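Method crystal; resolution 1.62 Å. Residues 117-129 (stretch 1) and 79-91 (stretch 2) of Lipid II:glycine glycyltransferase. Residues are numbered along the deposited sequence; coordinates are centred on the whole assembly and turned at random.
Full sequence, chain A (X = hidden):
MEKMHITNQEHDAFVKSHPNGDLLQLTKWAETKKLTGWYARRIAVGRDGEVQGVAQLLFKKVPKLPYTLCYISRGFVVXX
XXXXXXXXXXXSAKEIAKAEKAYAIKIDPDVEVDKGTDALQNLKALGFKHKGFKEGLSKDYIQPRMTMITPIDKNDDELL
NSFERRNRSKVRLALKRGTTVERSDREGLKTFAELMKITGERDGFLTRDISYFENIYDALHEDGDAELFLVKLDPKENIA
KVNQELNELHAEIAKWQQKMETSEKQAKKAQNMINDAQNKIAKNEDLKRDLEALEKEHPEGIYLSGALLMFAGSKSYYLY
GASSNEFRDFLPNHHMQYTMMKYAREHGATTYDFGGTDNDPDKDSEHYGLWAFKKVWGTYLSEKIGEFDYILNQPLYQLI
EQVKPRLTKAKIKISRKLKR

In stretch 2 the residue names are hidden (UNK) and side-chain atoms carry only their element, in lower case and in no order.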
ATOM      1  N   THR A 117     -20.553  -1.443  16.607  1.00 29.64           N
ATOM      2  CA  THR A 117     -21.380  -1.306  17.814  1.00 30.58           C
ATOM      3  C   THR A 117     -21.226  -2.533  18.720  1.00 28.01           C
ATOM      4  O   THR A 117     -20.941  -2.374  19.909  1.00 29.35           O
ATOM      5  CB  THR A 117     -22.878  -1.056  17.468  1.00 34.28           C
ATOM      6  OG1 THR A 117     -23.002   0.177  16.757  1.00 38.29           O
ATOM      7  CG2 THR A 117     -23.750  -0.972  18.734  1.00 36.19           C
ATOM      8  N   ASP A 118     -21.377  -3.722  18.143  1.00 27.88           N
ATOM      9  CA  ASP A 118     -21.148  -4.980  18.857  1.00 28.88           C
ATOM     10  C   ASP A 118     -19.746  -5.061  19.435  1.00 28.15           C
ATOM     11  O   ASP A 118     -19.571  -5.452  20.599  1.00 26.69           O
ATOM     12  CB  ASP A 118     -21.391  -6.197  17.947  1.00 31.13           C
ATOM     13  CG  ASP A 118     -22.869  -6.505  17.756  1.00 35.20           C
ATOM     14  OD1 ASP A 118     -23.721  -5.819  18.368  1.00 39.83           O
ATOM     15  OD2 ASP A 118     -23.193  -7.431  16.988  1.00 35.56           O
ATOM     16  N   ALA A 119     -18.729  -4.742  18.620  1.00 24.74           N
ATOM     17  CA  ALA A 119     -17.347  -4.803  19.117  1.00 23.87           C
ATOM     18  C   ALA A 119     -17.121  -3.924  20.336  1.00 22.61           C
ATOM     19  O   ALA A 119     -16.584  -4.363  21.351  1.00 23.69           O
ATOM     20  CB  ALA A 119     -16.318  -4.473  18.010  1.00 23.90           C
ATOM     21  N   LEU A 120     -17.547  -2.669  20.244  1.00 23.48           N
ATOM     22  CA  LEU A 120     -17.378  -1.754  21.347  1.00 24.52           C
ATOM     23  C   LEU A 120     -18.071  -2.293  22.582  1.00 22.13           C
ATOM     24  O   LEU A 120     -17.487  -2.268  23.659  1.00 25.27           O
ATOM     25  CB  LEU A 120     -17.952  -0.371  20.981  1.00 24.41           C
ATOM     26  CG  LEU A 120     -17.110   0.372  19.937  1.00 25.54           C
ATOM     27  CD1 LEU A 120     -17.912   1.487  19.240  1.00 27.92           C
ATOM     28  CD2 LEU A 120     -15.887   0.954  20.577  1.00 25.29           C
ATOM     29  N   GLN A 121     -19.306  -2.772  22.414  1.00 23.89           N
ATOM     30  CA  GLN A 121     -20.133  -3.216  23.558  1.00 26.79           C
ATOM     31  C   GLN A 121     -19.517  -4.438  24.215  1.00 26.24           C
ATOM     32  O   GLN A 121     -19.333  -4.499  25.464  1.00 26.86           O
ATOM     33  CB  GLN A 121     -21.569  -3.514  23.100  1.00 29.04           C
ATOM     34  CG  GLN A 121     -22.341  -2.235  22.780  1.00 37.38           C
ATOM     35  CD  GLN A 121     -23.841  -2.436  22.560  1.00 43.57           C
ATOM     36  OE1 GLN A 121     -24.362  -3.544  22.660  1.00 49.77           O
ATOM     37  NE2 GLN A 121     -24.544  -1.337  22.283  1.00 45.97           N
ATOM     38  N   ASN A 122     -19.123  -5.385  23.371  1.00 23.31           N
ATOM     39  CA  ASN A 122     -18.680  -6.694  23.827  1.00 25.49           C
ATOM     40  C   ASN A 122     -17.289  -6.616  24.424  1.00 22.58           C
ATOM     41  O   ASN A 122     -16.983  -7.309  25.411  1.00 23.67           O
ATOM     42  CB  ASN A 122     -18.727  -7.737  22.671  1.00 25.10           C
ATOM     43  CG  ASN A 122     -20.162  -8.129  22.246  1.00 26.70           C
ATOM     44  OD1 ASN A 122     -21.156  -7.867  22.959  1.00 27.52           O
ATOM     45  ND2 ASN A 122     -20.278  -8.722  21.066  1.00 25.84           N
ATOM     46  N   LEU A 123     -16.438  -5.762  23.858  1.00 21.47           N
ATOM     47  CA  LEU A 123     -15.122  -5.526  24.453  1.00 21.81           C
ATOM     48  C   LEU A 123     -15.227  -4.815  25.813  1.00 21.56           C
ATOM     49  O   LEU A 123     -14.533  -5.163  26.763  1.00 25.35           O
ATOM     50  CB  LEU A 123     -14.190  -4.753  23.490  1.00 21.70           C
ATOM     51  CG  LEU A 123     -13.757  -5.538  22.237  1.00 21.68           C
ATOM     52  CD1 LEU A 123     -13.115  -4.598  21.246  1.00 21.60           C
ATOM     53  CD2 LEU A 123     -12.787  -6.658  22.619  1.00 21.14           C
ATOM     54  N   LYS A 124     -16.126  -3.840  25.891  1.00 24.62           N
ATOM     55  CA  LYS A 124     -16.378  -3.134  27.138  1.00 26.96           C
ATOM     56  C   LYS A 124     -16.843  -4.101  28.228  1.00 26.82           C
ATOM     57  O   LYS A 124     -16.334  -4.066  29.322  1.00 27.00           O
ATOM     58  CB  LYS A 124     -17.371  -1.992  26.927  1.00 28.65           C
ATOM     59  CG  LYS A 124     -17.554  -1.143  28.163  1.00 31.86           C
ATOM     60  CD  LYS A 124     -18.581  -0.047  27.956  1.00 35.67           C
ATOM     61  CE  LYS A 124     -18.485   0.965  29.095  1.00 40.06           C
ATOM     62  NZ  LYS A 124     -19.522   2.024  28.935  1.00 42.53           N
ATOM     63  N   ALA A 125     -17.771  -4.984  27.891  1.00 28.41           N
ATOM     64  CA  ALA A 125     -18.294  -5.977  28.822  1.00 27.73           C
ATOM     65  C   ALA A 125     -17.243  -6.957  29.324  1.00 29.52           C
ATOM     66  O   ALA A 125     -17.297  -7.412  30.477  1.00 28.69           O
ATOM     67  CB  ALA A 125     -19.457  -6.718  28.185  1.00 27.80           C
ATOM     68  N   LEU A 126     -16.254  -7.262  28.482  1.00 26.67           N
ATOM     69  CA  LEU A 126     -15.158  -8.131  28.888  1.00 23.85           C
ATOM     70  C   LEU A 126     -14.041  -7.439  29.694  1.00 22.51           C
ATOM     71  O   LEU A 126     -13.090  -8.088  30.093  1.00 24.01           O
ATOM     72  CB  LEU A 126     -14.545  -8.798  27.636  1.00 24.24           C
ATOM     73  CG  LEU A 126     -15.397  -9.856  26.924  1.00 24.40           C
ATOM     74  CD1 LEU A 126     -14.808 -10.192  25.567  1.00 24.79           C
ATOM     75  CD2 LEU A 126     -15.507 -11.112  27.768  1.00 24.81           C
ATOM     76  N   GLY A 127     -14.098  -6.123  29.878  1.00 23.87           N
ATOM     77  CA  GLY A 127     -13.131  -5.436  30.689  1.00 22.15           C
ATOM     78  C   GLY A 127     -12.039  -4.645  29.978  1.00 22.73           C
ATOM     79  O   GLY A 127     -11.152  -4.081  30.628  1.00 24.86           O
ATOM     80  N   PHE A 128     -12.112  -4.576  28.648  1.00 22.66           N
ATOM     81  CA  PHE A 128     -11.158  -3.787  27.887  1.00 21.16           C
ATOM     82  C   PHE A 128     -11.451  -2.297  28.052  1.00 22.13           C
ATOM     83  O   PHE A 128     -12.615  -1.895  28.113  1.00 24.27           O
ATOM     84  CB  PHE A 128     -11.262  -4.040  26.383  1.00 20.90           C
ATOM     85  CG  PHE A 128     -10.569  -5.304  25.905  1.00 21.21           C
ATOM     86  CD1 PHE A 128      -9.264  -5.258  25.485  1.00 22.08           C
ATOM     87  CD2 PHE A 128     -11.254  -6.513  25.813  1.00 22.82           C
ATOM     88  CE1 PHE A 128      -8.619  -6.421  25.017  1.00 21.35           C
ATOM     89  CE2 PHE A 128     -10.613  -7.666  25.366  1.00 22.36           C
ATOM     90  CZ  PHE A 128      -9.304  -7.619  24.974  1.00 21.48           C
ATOM     91  N   LYS A 129     -10.396  -1.531  28.149  1.00 21.35           N
ATOM     92  CA  LYS A 129     -10.466  -0.060  28.186  1.00 22.11           C
ATOM     93  C   LYS A 129     -10.075   0.512  26.825  1.00 22.77           C
ATOM     94  O   LYS A 129      -9.106   0.095  26.191  1.00 23.31           O
ATOM     95  CB  LYS A 129      -9.568   0.487  29.275  1.00 23.74           C
ATOM     96  CG  LYS A 129      -9.745  -0.216  30.630  1.00 27.74           C
ATOM     97  CD  LYS A 129     -11.181  -0.230  31.139  1.00 33.13           C
ATOM     98  CE  LYS A 129     -11.314  -1.094  32.380  1.00 36.85           C
ATOM     99  NZ  LYS A 129     -12.741  -1.241  32.776  1.00 38.84           N
ATOM    100  N   UNK A  79     -15.149 -12.569  14.339  1.00 19.81           N
ATOM    101  CA  UNK A  79     -16.404 -11.813  14.287  1.00 21.84           C
ATOM    102  C   UNK A  79     -16.701 -11.315  15.709  1.00 22.45           C
ATOM    103  O   UNK A  79     -16.943 -12.126  16.605  1.00 22.17           O
ATOM    104  o   UNK A  79     -19.784 -12.732  13.093  1.00 30.16           O
ATOM    105  c   UNK A  79     -18.872 -12.064  13.639  1.00 26.30           C
ATOM    106  o   UNK A  79     -19.053 -10.919  14.119  1.00 25.74           O
ATOM    107  c   UNK A  79     -17.498 -12.724  13.708  1.00 23.54           C
ATOM    108  N   UNK A  80     -16.670  -9.989  15.908  1.00 20.32           N
ATOM    109  CA  UNK A  80     -16.812  -9.355  17.239  1.00 20.86           C
ATOM    110  C   UNK A  80     -18.256  -9.462  17.750  1.00 24.15           C
ATOM    111  O   UNK A  80     -18.492  -9.193  18.930  1.00 24.42           O
ATOM    112  c   UNK A  80     -11.957  -8.092  17.473  1.00 16.09           C
ATOM    113  c   UNK A  80     -16.268  -7.908  17.264  1.00 19.48           C
ATOM    114  c   UNK A  80     -13.988  -8.128  16.175  1.00 18.74           C
ATOM    115  o   UNK A  80     -10.610  -8.213  17.609  1.00 16.97           O
ATOM    116  c   UNK A  80     -12.593  -8.218  16.245  1.00 18.48           C
ATOM    117  c   UNK A  80     -12.710  -7.888  18.626  1.00 18.26           C
ATOM    118  c   UNK A  80     -14.079  -7.797  18.542  1.00 18.59           C
ATOM    119  c   UNK A  80     -14.758  -7.909  17.326  1.00 19.32           C
ATOM    120  N   UNK A  81     -19.170  -9.890  16.881  1.00 25.10           N
ATOM    121  CA  UNK A  81     -20.503 -10.303  17.327  1.00 26.48           C
ATOM    122  C   UNK A  81     -20.615 -11.755  17.820  1.00 28.02           C
ATOM    123  O   UNK A  81     -21.675 -12.145  18.329  1.00 27.18           O
ATOM    124  o   UNK A  81     -21.424  -8.753  15.725  1.00 29.97           O
ATOM    125  c   UNK A  81     -21.515 -10.082  16.213  1.00 27.64           C
ATOM    126  N   UNK A  82     -19.549 -12.545  17.688  1.00 26.01           N
ATOM    127  CA  UNK A  82     -19.526 -13.915  18.194  1.00 26.89           C
ATOM    128  C   UNK A  82     -18.964 -13.878  19.611  1.00 24.75           C
ATOM    129  O   UNK A  82     -17.745 -13.970  19.824  1.00 24.38           O
ATOM    130  c   UNK A  82     -18.678 -14.777  17.261  1.00 26.34           C
ATOM    131  c   UNK A  82     -18.696 -16.244  17.617  1.00 27.53           C
ATOM    132  o   UNK A  82     -18.945 -16.612  18.765  1.00 25.04           O
ATOM    133  n   UNK A  82     -18.362 -17.095  16.630  1.00 27.59           N
ATOM    134  N   UNK A  83     -19.844 -13.711  20.598  1.00 25.19           N
ATOM    135  CA  UNK A  83     -19.422 -13.581  21.977  1.00 25.71           C
ATOM    136  C   UNK A  83     -18.619 -14.781  22.502  1.00 26.42           C
ATOM    137  O   UNK A  83     -17.667 -14.596  23.269  1.00 24.71           O
ATOM    138  c   UNK A  83     -23.125 -10.540  23.695  1.00 36.74           C
ATOM    139  c   UNK A  83     -20.639 -13.371  22.902  1.00 27.65           C
ATOM    140  c   UNK A  83     -22.404 -11.867  23.806  1.00 33.16           C
ATOM    141  n   UNK A  83     -23.990 -10.453  22.490  1.00 38.77           N
ATOM    142  c   UNK A  83     -21.365 -12.052  22.707  1.00 30.04           C
ATOM    143  N   UNK A  84     -19.023 -15.995  22.114  1.00 26.88           N
ATOM    144  CA  UNK A  84     -18.366 -17.193  22.621  1.00 29.78           C
ATOM    145  C   UNK A  84     -16.935 -17.280  22.105  1.00 25.17           C
ATOM    146  O   UNK A  84     -16.044 -17.602  22.852  1.00 25.27           O
ATOM    147  c   UNK A  84     -19.148 -18.463  22.294  1.00 33.32           C
ATOM    148  c   UNK A  84     -20.265 -19.182  24.480  1.00 45.69           C
ATOM    149  o   UNK A  84     -21.262 -19.729  25.006  1.00 54.11           O
ATOM    150  o   UNK A  84     -19.147 -19.102  25.058  1.00 46.68           O
ATOM    151  c   UNK A  84     -20.446 -18.594  23.085  1.00 39.42           C
ATOM    152  N   UNK A  85     -16.737 -16.975  20.834  1.00 22.90           N
ATOM    153  CA  UNK A  85     -15.395 -17.037  20.256  1.00 21.96           C
ATOM    154  C   UNK A  85     -14.541 -15.910  20.815  1.00 21.63           C
ATOM    155  O   UNK A  85     -13.350 -16.092  21.117  1.00 21.76           O
ATOM    156  c   UNK A  85     -15.474 -16.933  18.736  1.00 22.45           C
ATOM    157  N   UNK A  86     -15.097 -14.708  20.886  1.00 21.34           N
ATOM    158  CA  UNK A  86     -14.346 -13.589  21.474  1.00 21.51           C
ATOM    159  C   UNK A  86     -13.896 -13.884  22.901  1.00 20.72           C
ATOM    160  O   UNK A  86     -12.716 -13.696  23.237  1.00 21.55           O
ATOM    161  c   UNK A  86     -15.168 -12.299  21.432  1.00 22.67           C
ATOM    162  c   UNK A  86     -14.540 -11.012  21.946  1.00 21.97           C
ATOM    163  c   UNK A  86     -15.606  -9.924  21.878  1.00 22.59           C
ATOM    164  c   UNK A  86     -13.288 -10.606  21.161  1.00 23.19           C
ATOM    165  N   UNK A  87     -14.824 -14.361  23.771  1.00 20.74           N
ATOM    166  CA  UNK A  87     -14.423 -14.695  25.145  1.00 23.21           C
ATOM    167  C   UNK A  87     -13.347 -15.767  25.217  1.00 19.80           C
ATOM    168  O   UNK A  87     -12.429 -15.711  26.035  1.00 20.44           O
ATOM    169  c   UNK A  87     -15.666 -15.163  25.937  1.00 27.55           C
ATOM    170  c   UNK A  87     -15.336 -15.652  27.339  1.00 31.02           C
ATOM    171  o   UNK A  87     -15.480 -16.863  27.629  1.00 36.10           O
ATOM    172  n   UNK A  87     -14.900 -14.746  28.216  1.00 32.40           N
ATOM    173  N   UNK A  88     -13.482 -16.780  24.367  1.00 21.30           N
ATOM    174  CA  UNK A  88     -12.500 -17.854  24.354  1.00 19.85           C
ATOM    175  C   UNK A  88     -11.118 -17.387  23.936  1.00 20.45           C
ATOM    176  O   UNK A  88     -10.103 -17.778  24.518  1.00 19.12           O
ATOM    177  c   UNK A  88     -12.961 -18.967  23.485  1.00 20.35           C
ATOM    178  N   UNK A  89     -11.073 -16.519  22.917  1.00 18.40           N
ATOM    179  CA  UNK A  89      -9.816 -15.889  22.576  1.00 19.11           C
ATOM    180  C   UNK A  89      -9.203 -15.092  23.715  1.00 18.84           C
ATOM    181  O   UNK A  89      -7.970 -15.186  23.959  1.00 18.81           O
ATOM    182  c   UNK A  89      -9.977 -15.003  21.306  1.00 18.20           C
ATOM    183  c   UNK A  89     -10.165 -15.771  20.018  1.00 19.26           C
ATOM    184  c   UNK A  89      -8.886 -16.454  19.571  1.00 19.62           C
ATOM    185  c   UNK A  89     -10.692 -14.875  18.919  1.00 20.36           C
ATOM    186  N   UNK A  90     -10.017 -14.285  24.418  1.00 19.47           N
ATOM    187  CA  UNK A  90      -9.475 -13.559  25.598  1.00 19.05           C
ATOM    188  C   UNK A  90      -8.951 -14.527  26.689  1.00 18.54           C
ATOM    189  O   UNK A  90      -7.879 -14.323  27.227  1.00 19.02           O
ATOM    190  c   UNK A  90     -10.503 -12.564  26.159  1.00 19.19           C
ATOM    191  c   UNK A  90      -8.775 -10.937  27.129  1.00 20.22           C
ATOM    192  c   UNK A  90     -10.044 -11.736  27.362  1.00 19.62           C
ATOM    193  c   UNK A  90     -11.198 -10.807  27.820  1.00 20.63           C
ATOM    194  N   UNK A  91      -9.713 -15.579  26.976  1.00 21.23           N
ATOM    195  CA  UNK A  91      -9.291 -16.586  27.945  1.00 22.19           C
ATOM    196  C   UNK A  91      -7.900 -17.136  27.591  1.00 21.26           C
ATOM    197  O   UNK A  91      -6.979 -17.153  28.431  1.00 20.58           O
ATOM    198  o   UNK A  91     -11.703 -16.346  29.529  1.00 31.41           O
ATOM    199  o   UNK A  91     -12.508 -18.245  28.771  1.00 30.71           O
ATOM    200  c   UNK A  91     -10.303 -17.730  28.025  1.00 24.26           C
ATOM    201  c   UNK A  91     -11.590 -17.395  28.833  1.00 28.80           C
TER
HETATM  202  O   HOH W   1     -22.716  -9.800  20.041  1.00 32.90           O

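Position 79 carries two side-chain carbons, the second bearing two oxygens, and touches nothing on stretch 1: Asp79. At position 80 one carbon, lying against Ala119, leads to a six-carbon ring that bears one oxygen and has its edge against Leu123, a tyrosine. The CB of Tyr80 packs 3.5 Å from Ala119 CB, and Leu123 CD2 meets the ring at its edge, 4.2 Å from Tyr80 CE2; the Tyr80 hydroxyl is hydrogen-bonded elsewhere in the structure. Position 81 has one carbon and one oxygen, the latter 2.5 Å from Asp118 OD2, so it is Ser81, whose OG donates a short hydrogen bond to that carboxylate. The backbone N of Ser81 also donates to Asp79 OD1 (2.9 Å), bracing the type I turn that runs from Asp79 to position 82.

Position 82 shows two carbons, the second with one oxygen and one nitrogen, pointing away from stretch 1. This is Asn82, the N-cap of the following helix. Position 83 is a row of four carbons ending in nitrogen, the last carbon beside Asn122. It is Lys83, and Lys83 CE lies 3.4 Å from Asn122 OD1. Neither position 84, three carbons with two oxygens on the third, nor position 85, a single carbon, reaches stretch 1; they are Glu84 and Ala85. The N of Ala85 donates to Asn82 OD1 (3.0 Å), closing the cap.

Position 86 has four carbons forked at the second, with the fork 3.7 Å from Leu126 CD1: Leu86, whose CD1 also approaches Leu123 CD2 at 4.2 Å. Position 87 repeats the two-carbon, one-oxygen, one-nitrogen pattern beside Leu126. In Asn87, ND2 comes within 3.7 Å of Leu126 CD2. The lone carbon of position 88 and the forked four carbons of position 89 are both out of reach, and mark Ala88 and Leu89. Position 90 is again four carbons with a fork, directed toward stretch 1, its two tips reaching Leu126 and Phe128. As Leu90, it places CD2 3.9 Å from Leu126 CB and CD1 4.0 Å from Phe128 CZ. Position 91, two carbons with two oxygens on the second, lies beyond contact and is Asp91.

The contact joins a polar end to an apolar one. Asn122 ND2 donates to Tyr80 O (2.8 Å), satisfying a backbone carbonyl in the turn, while a water accepts from Asn122 ND2 (2.9 Å) and Lys83 NZ (2.8 Å) and donates to Ser81 O (3.1 Å). The helices cross at -45°, their axes 11.1 Å apart at closest approach. One helical turn apart, Leu86 and Leu90 both pack against Leu126, and Phe128 extends this apolar surface beyond the Schellman motif at Gly127.

Stretch 2, residues 79-91: DYSNKEALNALLD
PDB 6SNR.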